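Local structure of SusD-like carbohydrate binding protein BF1063 (3I4G) at residues Val399-Leu410 with Val428-Arg437. The protein is a SusD-family protein that probably binds carbohydrate at the outer membrane of Bacteroides fragilis. Residues are numbered along the deposited sequence; the frame is centred on the assembly and turned at random.
Sequences VEDNQTITQGIL and VTEVTPAKLR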
loop_
_atom_site.group_PDB
_atom_site.type_symbol
_atom_site.label_atom_id
_atom_site.label_comp_id
_atom_site.label_asym_id
_atom_site.label_seq_id
_atom_site.Cartn_x
_atom_site.Cartn_y
_atom_site.Cartn_z
ATOM N N VAL A 399 6.114 -9.909 19.498
ATOM C CA VAL A 399 7.567 -9.775 19.597
ATOM C C VAL A 399 7.957 -8.450 20.256
ATOM O O VAL A 399 8.739 -8.408 21.218
ATOM C CB VAL A 399 8.216 -9.847 18.240
ATOM C CG1 VAL A 399 9.720 -9.414 18.298
ATOM C CG2 VAL A 399 8.053 -11.258 17.665
ATOM N N GLU A 400 7.333 -7.369 19.839
ATOM C CA GLU A 400 7.692 -6.043 20.375
ATOM C C GLU A 400 7.187 -5.838 21.776
ATOM O O GLU A 400 7.768 -5.047 22.545
ATOM C CB GLU A 400 7.156 -4.941 19.455
ATOM C CG GLU A 400 7.752 -4.899 18.087
ATOM C CD GLU A 400 9.203 -4.498 18.038
ATOM O OE1 GLU A 400 9.797 -4.118 19.064
ATOM O OE2 GLU A 400 9.793 -4.606 16.946
ATOM N N ASP A 401 6.134 -6.574 22.162
ATOM C CA ASP A 401 5.590 -6.518 23.528
ATOM C C ASP A 401 6.283 -7.516 24.458
ATOM O O ASP A 401 5.821 -7.709 25.580
ATOM C CB ASP A 401 4.098 -6.780 23.520
ATOM C CG ASP A 401 3.414 -6.390 24.822
ATOM O OD1 ASP A 401 3.771 -5.323 25.391
ATOM O OD2 ASP A 401 2.476 -7.105 25.237
ATOM N N ASN A 402 7.348 -8.172 24.034
ATOM C CA ASN A 402 8.039 -9.081 24.963
ATOM C C ASN A 402 7.168 -10.277 25.413
ATOM O O ASN A 402 7.307 -10.780 26.527
ATOM C CB ASN A 402 8.612 -8.282 26.172
ATOM C CG ASN A 402 9.654 -7.247 25.748
ATOM O OD1 ASN A 402 10.539 -7.530 24.935
ATOM N ND2 ASN A 402 9.560 -6.047 26.314
ATOM N N GLN A 403 6.280 -10.744 24.542
ATOM C CA GLN A 403 5.472 -11.924 24.852
ATOM C C GLN A 403 6.192 -13.167 24.240
ATOM O O GLN A 403 6.709 -13.092 23.146
ATOM C CB GLN A 403 4.007 -11.746 24.387
ATOM C CG GLN A 403 3.230 -10.547 25.033
ATOM C CD GLN A 403 1.714 -10.499 24.694
ATOM O OE1 GLN A 403 1.036 -11.537 24.710
ATOM N NE2 GLN A 403 1.180 -9.285 24.388
ATOM N N THR A 404 6.233 -14.289 24.974
ATOM C CA THR A 404 6.910 -15.535 24.550
ATOM C C THR A 404 6.288 -16.062 23.260
ATOM O O THR A 404 5.075 -16.091 23.112
ATOM C CB THR A 404 6.849 -16.636 25.603
ATOM O OG1 THR A 404 5.482 -17.045 25.787
ATOM C CG2 THR A 404 7.428 -16.127 26.908
ATOM N N ILE A 405 7.150 -16.404 22.321
ATOM C CA ILE A 405 6.714 -16.931 21.056
ATOM C C ILE A 405 6.928 -18.438 21.075
ATOM O O ILE A 405 8.001 -18.918 21.446
ATOM C CB ILE A 405 7.515 -16.319 19.922
ATOM C CG1 ILE A 405 7.501 -14.774 20.012
ATOM C CG2 ILE A 405 6.998 -16.840 18.586
ATOM C CD1 ILE A 405 6.125 -14.160 19.974
ATOM N N THR A 406 5.877 -19.166 20.742
ATOM C CA THR A 406 5.910 -20.614 20.662
ATOM C C THR A 406 5.814 -21.061 19.214
ATOM O O THR A 406 5.397 -20.301 18.335
ATOM C CB THR A 406 4.733 -21.247 21.393
ATOM O OG1 THR A 406 3.501 -20.907 20.741
ATOM C CG2 THR A 406 4.688 -20.800 22.862
ATOM N N GLN A 407 6.161 -22.311 18.956
ATOM C CA GLN A 407 5.999 -22.835 17.615
ATOM C C GLN A 407 4.518 -22.784 17.211
ATOM O O GLN A 407 4.220 -22.553 16.049
ATOM C CB GLN A 407 6.547 -24.256 17.491
ATOM C CG GLN A 407 6.603 -24.786 16.079
ATOM C CD GLN A 407 7.535 -23.955 15.211
ATOM O OE1 GLN A 407 8.664 -23.676 15.618
ATOM N NE2 GLN A 407 7.086 -23.574 14.020
ATOM N N GLY A 408 3.589 -22.978 18.141
ATOM C CA GLY A 408 2.172 -22.871 17.838
ATOM C C GLY A 408 1.805 -21.492 17.319
ATOM O O GLY A 408 1.015 -21.352 16.369
ATOM N N ILE A 409 2.330 -20.458 17.962
ATOM C CA ILE A 409 2.084 -19.074 17.506
ATOM C C ILE A 409 2.692 -18.849 16.127
ATOM O O ILE A 409 2.068 -18.242 15.267
ATOM C CB ILE A 409 2.611 -18.052 18.524
ATOM C CG1 ILE A 409 1.741 -18.085 19.768
ATOM C CG2 ILE A 409 2.645 -16.618 17.946
ATOM C CD1 ILE A 409 2.348 -17.352 20.983
ATOM N N LEU A 410 3.906 -19.344 15.904
ATOM C CA LEU A 410 4.516 -19.219 14.584
ATOM C C LEU A 410 3.649 -19.923 13.550
ATOM O O LEU A 410 3.434 -19.409 12.459
ATOM C CB LEU A 410 5.941 -19.791 14.567
ATOM C CG LEU A 410 6.987 -19.112 15.436
ATOM C CD1 LEU A 410 8.278 -19.911 15.452
ATOM C CD2 LEU A 410 7.257 -17.667 14.956
ATOM N N VAL A 428 9.155 -21.229 9.567
ATOM C CA VAL A 428 10.026 -20.579 10.536
ATOM C C VAL A 428 9.893 -21.290 11.875
ATOM O O VAL A 428 8.796 -21.654 12.274
ATOM C CB VAL A 428 9.637 -19.085 10.690
ATOM C CG1 VAL A 428 10.372 -18.414 11.846
ATOM C CG2 VAL A 428 9.905 -18.338 9.381
ATOM N N THR A 429 11.012 -21.457 12.575
ATOM C CA THR A 429 11.055 -22.054 13.906
ATOM C C THR A 429 11.719 -21.135 14.942
ATOM O O THR A 429 11.741 -21.469 16.146
ATOM C CB THR A 429 11.813 -23.423 13.874
ATOM O OG1 THR A 429 13.148 -23.222 13.387
ATOM C CG2 THR A 429 11.096 -24.403 12.942
ATOM N N GLU A 430 12.210 -19.982 14.488
ATOM C CA GLU A 430 12.939 -19.034 15.329
ATOM C C GLU A 430 12.033 -18.422 16.356
ATOM O O GLU A 430 11.019 -17.822 15.983
ATOM C CB GLU A 430 13.542 -17.900 14.490
ATOM C CG GLU A 430 14.296 -16.866 15.352
ATOM C CD GLU A 430 15.459 -17.525 16.052
ATOM O OE1 GLU A 430 16.395 -17.950 15.338
ATOM O OE2 GLU A 430 15.434 -17.633 17.295
ATOM N N VAL A 431 12.405 -18.532 17.642
ATOM C CA VAL A 431 11.578 -17.917 18.696
ATOM C C VAL A 431 12.345 -16.852 19.519
ATOM O O VAL A 431 11.726 -16.235 20.395
ATOM C CB VAL A 431 10.967 -18.974 19.645
ATOM C CG1 VAL A 431 10.065 -19.960 18.840
ATOM C CG2 VAL A 431 12.065 -19.695 20.443
ATOM N N THR A 432 13.633 -16.640 19.229
ATOM C CA THR A 432 14.456 -15.622 19.918
ATOM C C THR A 432 14.013 -14.242 19.411
ATOM O O THR A 432 14.109 -13.959 18.226
ATOM C CB THR A 432 15.907 -15.851 19.691
ATOM O OG1 THR A 432 16.262 -17.110 20.314
ATOM C CG2 THR A 432 16.744 -14.739 20.328
ATOM N N PRO A 433 13.580 -13.351 20.317
ATOM C CA PRO A 433 12.880 -12.128 19.861
ATOM C C PRO A 433 13.672 -11.204 18.980
ATOM O O PRO A 433 13.131 -10.713 17.995
ATOM C CB PRO A 433 12.561 -11.399 21.180
ATOM C CG PRO A 433 12.637 -12.460 22.218
ATOM C CD PRO A 433 13.727 -13.377 21.784
ATOM N N ALA A 434 14.927 -10.925 19.302
ATOM C CA ALA A 434 15.758 -10.069 18.451
ATOM C C ALA A 434 15.894 -10.605 17.035
ATOM O O ALA A 434 15.762 -9.864 16.042
ATOM C CB ALA A 434 17.139 -9.888 19.091
ATOM N N LYS A 435 16.077 -11.916 16.922
ATOM C CA LYS A 435 16.180 -12.534 15.624
ATOM C C LYS A 435 14.825 -12.594 14.938
ATOM O O LYS A 435 14.721 -12.373 13.739
ATOM C CB LYS A 435 16.766 -13.934 15.742
ATOM C CG LYS A 435 18.250 -13.924 16.097
ATOM C CD LYS A 435 18.778 -15.331 16.265
ATOM N N LEU A 436 13.773 -12.843 15.700
ATOM C CA LEU A 436 12.456 -12.965 15.086
ATOM C C LEU A 436 11.936 -11.601 14.563
ATOM O O LEU A 436 11.219 -11.552 13.564
ATOM C CB LEU A 436 11.464 -13.619 16.052
ATOM C CG LEU A 436 10.086 -13.978 15.534
ATOM C CD1 LEU A 436 10.120 -14.877 14.272
ATOM C CD2 LEU A 436 9.272 -14.673 16.656
ATOM N N ARG A 437 12.341 -10.494 15.181
ATOM C CA ARG A 437 11.935 -9.177 14.687
ATOM C C ARG A 437 12.310 -9.040 13.219
ATOM O O ARG A 437 11.490 -8.634 12.393
ATOM C CB ARG A 437 12.572 -8.024 15.503
ATOM C CG ARG A 437 12.330 -6.658 14.906
ATOM C CD ARG A 437 13.041 -5.541 15.633
ATOM N NE ARG A 437 12.483 -5.379 16.971
ATOM C CZ ARG A 437 13.022 -5.827 18.108
ATOM N NH1 ARG A 437 14.186 -6.458 18.123
ATOM N NH2 ARG A 437 12.405 -5.604 19.269
HETATM O O HOH W 1 10.303 -15.711 22.455
HETATM O O HOH W 2 10.636 -23.717 17.382
#
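Leu410 packs its side chain on Val428-Val431, the lead-in to helix 433-447. Leu410 CB lies 4.1 Å from Val428 O. CG stands anti to the carbonyl carbon (chi1 -64°), which sends CD1 over the backbone of Val428-Val431, while CD2 turns to Leu436. Leu410 CD1 sits 3.5 Å from Glu430 O and also packs on Val431 CG1. Glu430 O is buried here and has no polar partner. Leu410 CD2 meets Leu436 CD2, the two leucines running past each other in opposite directions. Leu436 CD2 also touches Ile405 CG2, at 3.7 Å, and Val399 CG2, so one methyl joins three side chains.

Polar groups flank this apolar patch. Gln407 NE2 gives a nearly straight bond (172°) to Val428 O, 3.1 Å away and in the carbonyl plane. Gln407 NE2 bonds Asp411 OD1 as well, its stronger partner. A water bridges Gln407 OE1 and Thr429 O. Another links Ile405 N to Val431 O. Farther along, Arg437 grips Glu400 side-on. Arg437 NE binds Glu400 OE2 at 2.8 Å, and Arg437 NH2 binds Glu400 OE1 at 3.0 Å. The carboxylate and guanidinium planes are turned 48° apart, so the salt bridge is not flat.

Helix 387-400 ends in a Schellman motif, and Thr406 caps helix 407-412. Ile405 packs back on Leu395 and Leu398. The contact thus joins the link between helices 387-400 and 407-412 to the start of helix 433-447, with helix 414-418 beside Leu410 and Val428 and helix 214-227 beside Glu400.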